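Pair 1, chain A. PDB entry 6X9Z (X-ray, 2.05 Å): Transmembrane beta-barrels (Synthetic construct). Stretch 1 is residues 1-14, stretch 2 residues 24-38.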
# COMPACT_ATOMS: atom_id res chain seq x y z
N MET A 1 -15.46 2.38 -12.85
CA MET A 1 -15.86 3.29 -11.78
C MET A 1 -14.66 4.00 -11.14
O MET A 1 -13.51 3.60 -11.32
CB MET A 1 -16.64 2.54 -10.70
CG MET A 1 -18.10 2.35 -11.03
SD MET A 1 -18.35 1.30 -12.47
CE MET A 1 -18.11 -0.32 -11.74
N GLU A 2 -14.96 5.06 -10.39
CA GLU A 2 -13.97 5.97 -9.83
C GLU A 2 -13.81 5.75 -8.33
O GLU A 2 -14.57 5.02 -7.68
CB GLU A 2 -14.38 7.43 -10.08
CG GLU A 2 -14.58 7.81 -11.53
CD GLU A 2 -15.14 9.22 -11.70
OE1 GLU A 2 -15.29 9.94 -10.69
OE2 GLU A 2 -15.42 9.61 -12.85
N GLN A 3 -12.79 6.40 -7.77
CA GLN A 3 -12.73 6.57 -6.33
C GLN A 3 -13.71 7.66 -5.89
O GLN A 3 -14.12 8.51 -6.68
CB GLN A 3 -11.32 6.97 -5.88
CG GLN A 3 -10.22 5.99 -6.19
CD GLN A 3 -8.86 6.58 -5.89
OE1 GLN A 3 -8.01 5.93 -5.28
NE2 GLN A 3 -8.65 7.82 -6.31
N LYS A 4 -14.06 7.63 -4.61
CA LYS A 4 -14.81 8.73 -4.01
C LYS A 4 -13.80 9.68 -3.39
O LYS A 4 -13.21 9.34 -2.35
CB LYS A 4 -15.78 8.21 -2.96
CG LYS A 4 -16.71 9.27 -2.40
CD LYS A 4 -17.55 9.87 -3.51
CE LYS A 4 -18.61 10.82 -2.99
NZ LYS A 4 -19.44 11.32 -4.11
N PRO A 5 -13.56 10.85 -3.97
CA PRO A 5 -12.55 11.77 -3.42
C PRO A 5 -12.84 12.10 -1.96
O PRO A 5 -13.98 12.38 -1.58
CB PRO A 5 -12.66 13.00 -4.32
CG PRO A 5 -13.14 12.45 -5.62
CD PRO A 5 -14.11 11.36 -5.24
N GLY A 6 -11.78 12.05 -1.15
CA GLY A 6 -11.90 12.21 0.28
C GLY A 6 -12.01 10.91 1.05
O GLY A 6 -12.01 10.94 2.28
N THR A 7 -12.11 9.78 0.35
CA THR A 7 -12.11 8.49 1.02
C THR A 7 -10.79 8.28 1.74
O THR A 7 -9.72 8.43 1.14
CB THR A 7 -12.36 7.37 0.02
OG1 THR A 7 -13.67 7.50 -0.54
CG2 THR A 7 -12.23 6.01 0.70
N LEU A 8 -10.86 7.95 3.03
CA LEU A 8 -9.68 7.64 3.83
C LEU A 8 -9.76 6.19 4.26
O LEU A 8 -10.79 5.75 4.79
CB LEU A 8 -9.58 8.55 5.05
CG LEU A 8 -8.32 8.38 5.90
CD1 LEU A 8 -7.08 8.75 5.11
CD2 LEU A 8 -8.42 9.21 7.18
N MET A 9 -8.68 5.45 4.03
CA MET A 9 -8.63 4.05 4.41
C MET A 9 -7.32 3.77 5.13
O MET A 9 -6.25 4.13 4.62
CB MET A 9 -8.80 3.14 3.20
CG MET A 9 -10.22 3.13 2.67
SD MET A 9 -10.42 1.89 1.40
CE MET A 9 -9.37 2.59 0.14
N VAL A 10 -7.42 3.17 6.30
CA VAL A 10 -6.26 2.70 7.05
C VAL A 10 -6.04 1.24 6.70
O VAL A 10 -6.99 0.45 6.69
CB VAL A 10 -6.47 2.89 8.56
CG1 VAL A 10 -5.34 2.22 9.34
CG2 VAL A 10 -6.55 4.36 8.90
N TYR A 11 -4.79 0.88 6.41
CA TYR A 11 -4.45 -0.47 6.03
C TYR A 11 -3.34 -1.00 6.92
O TYR A 11 -2.57 -0.23 7.50
CB TYR A 11 -4.03 -0.55 4.56
CG TYR A 11 -2.73 0.16 4.23
CD1 TYR A 11 -1.51 -0.49 4.37
CD2 TYR A 11 -2.72 1.47 3.76
CE1 TYR A 11 -0.32 0.13 4.07
CE2 TYR A 11 -1.53 2.10 3.45
CZ TYR A 11 -0.33 1.43 3.61
OH TYR A 11 0.86 2.05 3.30
N VAL A 12 -3.28 -2.32 7.03
CA VAL A 12 -2.17 -3.01 7.67
C VAL A 12 -1.83 -4.22 6.81
O VAL A 12 -2.72 -5.01 6.47
CB VAL A 12 -2.49 -3.42 9.12
CG1 VAL A 12 -2.47 -2.20 10.03
CG2 VAL A 12 -3.84 -4.11 9.20
N VAL A 13 -0.57 -4.35 6.43
CA VAL A 13 -0.16 -5.43 5.54
C VAL A 13 1.10 -6.09 6.06
O VAL A 13 1.91 -5.48 6.76
CB VAL A 13 0.05 -4.95 4.08
CG1 VAL A 13 -1.19 -4.28 3.55
CG2 VAL A 13 1.26 -4.04 3.99
N VAL A 14 1.26 -7.35 5.69
CA VAL A 14 2.48 -8.11 5.91
C VAL A 14 3.06 -8.43 4.54
O VAL A 14 2.36 -8.97 3.67
CB VAL A 14 2.23 -9.38 6.73
CG1 VAL A 14 1.01 -10.13 6.21
CG2 VAL A 14 3.46 -10.26 6.72
N VAL A 24 6.12 -5.56 8.05
CA VAL A 24 4.76 -5.24 8.49
C VAL A 24 4.60 -3.74 8.33
O VAL A 24 5.39 -2.96 8.87
CB VAL A 24 4.49 -5.70 9.93
CG1 VAL A 24 4.34 -7.21 9.99
CG2 VAL A 24 5.61 -5.26 10.86
N VAL A 25 3.60 -3.33 7.55
CA VAL A 25 3.41 -1.93 7.20
C VAL A 25 2.01 -1.52 7.62
O VAL A 25 1.02 -2.18 7.26
CB VAL A 25 3.63 -1.67 5.70
CG1 VAL A 25 3.40 -0.22 5.36
CG2 VAL A 25 5.05 -2.09 5.29
N GLY A 26 1.92 -0.44 8.39
CA GLY A 26 0.65 0.18 8.72
C GLY A 26 0.62 1.59 8.18
O GLY A 26 1.62 2.31 8.28
N GLY A 27 -0.50 2.00 7.60
CA GLY A 27 -0.57 3.32 7.01
C GLY A 27 -1.95 3.75 6.53
O GLY A 27 -2.96 3.24 7.03
N ALA A 28 -2.00 4.66 5.56
CA ALA A 28 -3.27 5.14 5.05
C ALA A 28 -3.14 5.47 3.57
O ALA A 28 -2.07 5.83 3.08
CB ALA A 28 -3.76 6.37 5.81
N GLN A 29 -4.26 5.33 2.86
CA GLN A 29 -4.38 5.74 1.47
C GLN A 29 -5.55 6.71 1.38
O GLN A 29 -6.68 6.37 1.76
CB GLN A 29 -4.59 4.53 0.55
CG GLN A 29 -3.37 3.61 0.48
CD GLN A 29 -3.59 2.39 -0.39
OE1 GLN A 29 -4.73 2.02 -0.70
NE2 GLN A 29 -2.50 1.75 -0.81
N TYR A 30 -5.28 7.91 0.88
CA TYR A 30 -6.28 8.97 0.79
C TYR A 30 -6.48 9.32 -0.68
O TYR A 30 -5.54 9.74 -1.35
CB TYR A 30 -5.84 10.19 1.59
CG TYR A 30 -6.82 11.34 1.53
CD1 TYR A 30 -6.59 12.43 0.71
CD2 TYR A 30 -7.99 11.33 2.29
CE1 TYR A 30 -7.48 13.47 0.64
CE2 TYR A 30 -8.89 12.38 2.23
CZ TYR A 30 -8.63 13.44 1.40
OH TYR A 30 -9.50 14.50 1.32
N ALA A 31 -7.70 9.13 -1.17
CA ALA A 31 -8.04 9.46 -2.55
C ALA A 31 -8.23 10.96 -2.67
O ALA A 31 -9.16 11.53 -2.09
CB ALA A 31 -9.30 8.71 -2.99
N VAL A 32 -7.34 11.62 -3.41
CA VAL A 32 -7.41 13.07 -3.60
C VAL A 32 -8.25 13.47 -4.81
O VAL A 32 -8.63 14.64 -4.92
CB VAL A 32 -6.01 13.69 -3.75
CG1 VAL A 32 -5.15 13.37 -2.53
CG2 VAL A 32 -5.35 13.18 -5.02
N SER A 33 -8.53 12.54 -5.72
CA SER A 33 -9.27 12.82 -6.94
C SER A 33 -9.93 11.51 -7.38
O SER A 33 -9.76 10.48 -6.72
CB SER A 33 -8.34 13.38 -8.03
OG SER A 33 -7.33 12.46 -8.39
N PRO A 34 -10.72 11.52 -8.47
CA PRO A 34 -11.34 10.26 -8.91
C PRO A 34 -10.38 9.11 -9.16
O PRO A 34 -10.78 7.95 -9.01
CB PRO A 34 -12.06 10.67 -10.20
CG PRO A 34 -12.50 12.05 -9.91
CD PRO A 34 -11.37 12.68 -9.11
N TYR A 35 -9.12 9.38 -9.52
CA TYR A 35 -8.20 8.30 -9.85
C TYR A 35 -6.86 8.36 -9.12
O TYR A 35 -6.16 7.34 -9.09
CB TYR A 35 -7.95 8.27 -11.37
CG TYR A 35 -9.21 8.03 -12.18
CD1 TYR A 35 -9.71 9.01 -13.03
CD2 TYR A 35 -9.92 6.84 -12.07
CE1 TYR A 35 -10.88 8.80 -13.76
CE2 TYR A 35 -11.08 6.62 -12.79
CZ TYR A 35 -11.55 7.60 -13.64
OH TYR A 35 -12.70 7.38 -14.36
N LEU A 36 -6.49 9.48 -8.51
CA LEU A 36 -5.22 9.59 -7.81
C LEU A 36 -5.42 9.45 -6.30
O LEU A 36 -6.50 9.73 -5.77
CB LEU A 36 -4.53 10.92 -8.11
CG LEU A 36 -4.23 11.19 -9.59
CD1 LEU A 36 -3.49 12.50 -9.78
CD2 LEU A 36 -3.45 10.03 -10.19
N PHE A 37 -4.37 9.00 -5.62
CA PHE A 37 -4.42 8.88 -4.18
C PHE A 37 -3.03 9.08 -3.61
O PHE A 37 -2.02 8.86 -4.29
CB PHE A 37 -4.99 7.52 -3.73
CG PHE A 37 -4.15 6.33 -4.13
CD1 PHE A 37 -3.24 5.78 -3.24
CD2 PHE A 37 -4.29 5.75 -5.38
CE1 PHE A 37 -2.48 4.69 -3.60
CE2 PHE A 37 -3.53 4.66 -5.75
CZ PHE A 37 -2.62 4.13 -4.86
N LEU A 38 -2.98 9.53 -2.36
CA LEU A 38 -1.75 9.62 -1.60
C LEU A 38 -1.65 8.43 -0.67
O LEU A 38 -2.66 7.85 -0.25
CB LEU A 38 -1.69 10.93 -0.80
CG LEU A 38 -1.73 12.19 -1.67
CD1 LEU A 38 -1.79 13.45 -0.81
CD2 LEU A 38 -0.54 12.24 -2.61
O HOH W 1 -13.86 4.63 -14.55

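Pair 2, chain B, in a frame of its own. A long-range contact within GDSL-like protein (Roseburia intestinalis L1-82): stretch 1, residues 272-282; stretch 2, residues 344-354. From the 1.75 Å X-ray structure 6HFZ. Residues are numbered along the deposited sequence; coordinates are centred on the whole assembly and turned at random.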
# COMPACT_ATOMS: atom_id res chain seq x y z
N THR B 272 -0.67 -21.33 10.15
CA THR B 272 -0.96 -22.24 9.06
C THR B 272 -1.88 -23.36 9.53
O THR B 272 -1.88 -23.63 10.71
CB THR B 272 0.29 -22.86 8.44
OG1 THR B 272 1.00 -23.54 9.47
CG2 THR B 272 1.17 -21.80 7.80
N ALA B 273 -2.58 -23.99 8.57
CA ALA B 273 -3.46 -25.17 8.82
C ALA B 273 -3.57 -26.04 7.57
O ALA B 273 -3.70 -25.53 6.46
CB ALA B 273 -4.82 -24.68 9.28
N SER B 274 -3.64 -27.38 7.76
CA SER B 274 -3.72 -28.32 6.65
C SER B 274 -4.98 -29.21 6.69
O SER B 274 -5.23 -29.90 5.69
CB SER B 274 -2.49 -29.23 6.63
OG SER B 274 -1.29 -28.46 6.50
N LYS B 275 -5.67 -29.28 7.82
CA LYS B 275 -6.75 -30.27 8.02
C LYS B 275 -8.13 -29.64 8.22
O LYS B 275 -8.28 -28.68 8.96
CB LYS B 275 -6.43 -31.15 9.21
CG LYS B 275 -5.21 -32.02 8.96
CD LYS B 275 -4.94 -32.92 10.10
CE LYS B 275 -3.65 -33.71 9.90
NZ LYS B 275 -3.35 -34.49 11.12
N LYS B 276 -9.13 -30.25 7.59
CA LYS B 276 -10.53 -29.84 7.78
C LYS B 276 -10.83 -29.73 9.27
O LYS B 276 -10.44 -30.58 10.07
CB LYS B 276 -11.49 -30.81 7.07
CG LYS B 276 -12.95 -30.33 7.08
CD LYS B 276 -13.85 -31.07 6.12
CE LYS B 276 -15.30 -30.70 6.32
NZ LYS B 276 -16.16 -31.34 5.30
N GLY B 277 -11.46 -28.62 9.67
CA GLY B 277 -11.83 -28.40 11.05
C GLY B 277 -10.80 -27.68 11.89
O GLY B 277 -11.06 -27.30 13.01
N ASP B 278 -9.57 -27.50 11.38
CA ASP B 278 -8.59 -26.69 12.08
C ASP B 278 -9.15 -25.26 12.23
O ASP B 278 -9.64 -24.71 11.28
CB ASP B 278 -7.28 -26.62 11.29
CG ASP B 278 -6.44 -27.90 11.31
OD1 ASP B 278 -6.77 -28.80 12.14
OD2 ASP B 278 -5.44 -27.98 10.54
N SER B 279 -9.01 -24.66 13.41
CA SER B 279 -9.60 -23.34 13.67
C SER B 279 -8.70 -22.53 14.59
O SER B 279 -7.70 -23.03 15.20
CB SER B 279 -10.98 -23.45 14.25
OG SER B 279 -10.99 -24.31 15.36
N ILE B 280 -9.06 -21.25 14.71
CA ILE B 280 -8.39 -20.27 15.53
C ILE B 280 -9.43 -19.21 15.92
O ILE B 280 -10.32 -18.94 15.13
CB ILE B 280 -7.20 -19.68 14.76
CG1 ILE B 280 -6.43 -18.66 15.60
CG2 ILE B 280 -7.68 -19.09 13.44
CD1 ILE B 280 -5.19 -18.09 14.87
N THR B 281 -9.33 -18.70 17.14
CA THR B 281 -10.22 -17.64 17.65
C THR B 281 -9.35 -16.47 18.12
O THR B 281 -8.23 -16.65 18.70
CB THR B 281 -11.15 -18.15 18.75
OG1 THR B 281 -10.33 -18.59 19.83
CG2 THR B 281 -12.04 -19.28 18.29
N LEU B 282 -9.83 -15.27 17.80
CA LEU B 282 -9.19 -14.02 18.11
C LEU B 282 -10.23 -13.06 18.66
O LEU B 282 -11.34 -13.03 18.15
CB LEU B 282 -8.63 -13.37 16.83
CG LEU B 282 -7.70 -14.20 15.97
CD1 LEU B 282 -8.42 -14.95 14.87
CD2 LEU B 282 -6.60 -13.31 15.38
N HIS B 344 -14.81 -7.71 19.08
CA HIS B 344 -15.47 -8.74 18.29
C HIS B 344 -14.77 -10.09 18.50
O HIS B 344 -13.56 -10.12 18.58
CB HIS B 344 -15.46 -8.37 16.80
CG HIS B 344 -16.23 -7.12 16.53
ND1 HIS B 344 -17.60 -7.14 16.35
CD2 HIS B 344 -15.85 -5.82 16.46
CE1 HIS B 344 -18.04 -5.91 16.17
NE2 HIS B 344 -16.97 -5.07 16.20
N LYS B 345 -15.54 -11.17 18.49
CA LYS B 345 -14.97 -12.48 18.46
C LYS B 345 -14.86 -12.88 16.99
O LYS B 345 -15.80 -12.71 16.20
CB LYS B 345 -15.78 -13.48 19.30
CG LYS B 345 -15.38 -14.93 19.09
CD LYS B 345 -16.01 -15.90 20.08
CE LYS B 345 -15.61 -17.35 19.84
NZ LYS B 345 -16.09 -17.85 18.53
N VAL B 346 -13.67 -13.37 16.62
CA VAL B 346 -13.44 -13.77 15.27
C VAL B 346 -12.94 -15.21 15.26
O VAL B 346 -12.03 -15.58 16.00
CB VAL B 346 -12.44 -12.82 14.58
CG1 VAL B 346 -12.24 -13.24 13.14
CG2 VAL B 346 -12.88 -11.38 14.69
N GLU B 347 -13.48 -16.01 14.36
CA GLU B 347 -13.07 -17.36 14.23
C GLU B 347 -12.78 -17.64 12.76
O GLU B 347 -13.56 -17.25 11.90
CB GLU B 347 -14.16 -18.28 14.81
CG GLU B 347 -13.85 -19.75 14.61
CD GLU B 347 -14.79 -20.73 15.29
OE1 GLU B 347 -16.01 -20.43 15.41
OE2 GLU B 347 -14.29 -21.81 15.70
N VAL B 348 -11.68 -18.34 12.49
CA VAL B 348 -11.39 -18.85 11.16
C VAL B 348 -11.27 -20.38 11.28
O VAL B 348 -10.61 -20.84 12.18
CB VAL B 348 -10.11 -18.21 10.61
CG1 VAL B 348 -9.78 -18.74 9.23
CG2 VAL B 348 -10.21 -16.68 10.61
N ARG B 349 -11.93 -21.11 10.38
CA ARG B 349 -11.98 -22.58 10.40
C ARG B 349 -11.76 -23.10 8.98
O ARG B 349 -12.36 -22.59 8.06
CB ARG B 349 -13.38 -23.04 10.83
CG ARG B 349 -13.52 -24.54 11.07
CD ARG B 349 -14.88 -24.89 11.73
NE ARG B 349 -15.01 -26.35 11.90
CZ ARG B 349 -14.69 -27.00 13.03
NH1 ARG B 349 -14.34 -26.32 14.10
NH2 ARG B 349 -14.75 -28.32 13.09
N LEU B 350 -11.01 -24.19 8.82
CA LEU B 350 -10.89 -24.81 7.51
C LEU B 350 -12.13 -25.65 7.20
O LEU B 350 -12.55 -26.42 8.07
CB LEU B 350 -9.62 -25.66 7.49
CG LEU B 350 -8.41 -25.07 6.76
CD1 LEU B 350 -8.08 -23.67 7.19
CD2 LEU B 350 -7.19 -25.96 6.87
N THR B 351 -12.69 -25.46 6.01
CA THR B 351 -13.95 -26.12 5.56
C THR B 351 -13.74 -27.10 4.40
O THR B 351 -14.57 -28.01 4.24
CB THR B 351 -15.00 -25.07 5.17
OG1 THR B 351 -14.50 -24.30 4.07
CG2 THR B 351 -15.34 -24.14 6.31
N GLU B 352 -12.70 -26.91 3.57
CA GLU B 352 -12.39 -27.84 2.45
C GLU B 352 -10.87 -28.08 2.40
O GLU B 352 -10.08 -27.15 2.57
CB GLU B 352 -12.86 -27.32 1.08
CG GLU B 352 -14.32 -26.85 1.04
CD GLU B 352 -14.76 -26.23 -0.29
OE1 GLU B 352 -15.65 -25.33 -0.27
OE2 GLU B 352 -14.21 -26.64 -1.35
N THR B 353 -10.48 -29.34 2.25
CA THR B 353 -9.12 -29.78 2.04
C THR B 353 -9.10 -30.81 0.92
O THR B 353 -10.16 -31.35 0.56
CB THR B 353 -8.46 -30.37 3.29
OG1 THR B 353 -9.19 -31.54 3.73
CG2 THR B 353 -8.32 -29.33 4.38
N HIS B 354 -7.90 -31.05 0.39
CA HIS B 354 -7.70 -31.98 -0.68
C HIS B 354 -6.48 -32.83 -0.35
O HIS B 354 -5.50 -32.33 0.20
CB HIS B 354 -7.53 -31.27 -2.04
CG HIS B 354 -8.54 -30.20 -2.28
ND1 HIS B 354 -8.37 -28.92 -1.81
CD2 HIS B 354 -9.72 -30.22 -2.93
CE1 HIS B 354 -9.40 -28.18 -2.19
NE2 HIS B 354 -10.24 -28.95 -2.88

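Pair 1, from a synthetic transmembrane beta-barrel, and pair 2, from a GDSL-like protein, share an antiparallel strand pair that is entered through a type II turn; fourteen central residues superpose with an RMSD of 0.7 Å. The strands run at 153° in pair 1 and 166° in pair 2, and their axes approach to 4.6 and 4.7 Å. The turn spans Lys4(A) to Thr7(A) and Lys275(B) to Asp278(B). Its third position is glycine in both, Gly6(A) and Gly277(B), with phi near +90°, where a CB would be jammed against the preceding carbonyl oxygen. The glycine amide points across to the partner strand: Gly6(A) N donates to Ala31(A) O at 2.8 Å, and Gly277(B) N to Leu350(B) O at 2.9 Å. The next residue returns the bond through its carbonyl, Ala31(A) N to Thr7(A) O at 3.1 Å and Leu350(B) N to Asp278(B) O at 2.9 Å. The ladder then continues with reciprocal backbone bonds between Met9(A) and Gln29(A), matched by Ile280(B) and Val348(B).

The fourth turn residues, Thr7(A) and Asp278(B), brace the loop differently. Thr7(A) OG1 reaches back to Lys4(A) O at 2.6 Å, whereas Asp278(B) OD2 accepts from Lys275(B) N at 3.0 Å and, weakly, from Ser274(B) N at 3.4 Å.

The inward-pointing match Ala31(A) = Leu350(B) shows the packing problem most clearly. Ala31(A) is small, and the space beside it is entered from the other stretch by Gln3(A), whose NE2 lies 3.5 Å from Ala31(A) CB and donates to Leu36(A) O at 2.9 Å. In pair 2 the larger side chain comes from the matched position itself: Leu350(B) CD2 packs 3.6 Å from Ala273(B) CB and 3.6 Å from Lys275(B) O. A polar side chain thus ties backbone together in one pair, while a branched apolar one fills the contact in the other.

On the sheet face of Met9(A) and Gln29(A), pair 2 places Ile280(B) and Val348(B), with Ile280(B) CG2 3.8 Å from Val348(B) CB. In pair 1 Gln29(A) instead lays its chain beside an aromatic ring, Gln29(A) CG lying 3.8 Å from Tyr11(A) CE2. Further along this face, Gly27(A) matches Val346(B). Tyr11(A) covers the glycine, with Gly27(A) CA 4.1 Å from the centroid of the Tyr11(A) ring and over its face; an ideal CB on Gly27(A) would clash with Tyr11(A) OH at 2.9 Å. Val346(B) instead carries a full side chain beside Leu282(B), their CB atoms 4.5 Å apart.

The opposite face also differs. Leu8(A) CD1 meets Tyr30(A) CD2 at 3.9 Å, at the edge of the ring, and Ala28(A) CB at 4.1 Å. The matched Ser279(B), Arg349(B) and Glu347(B) are polar, and the Arg349(B) guanidinium extends back to the turn, where Gly277(B) CA sits over one face, 3.6 Å from Arg349(B) NH2.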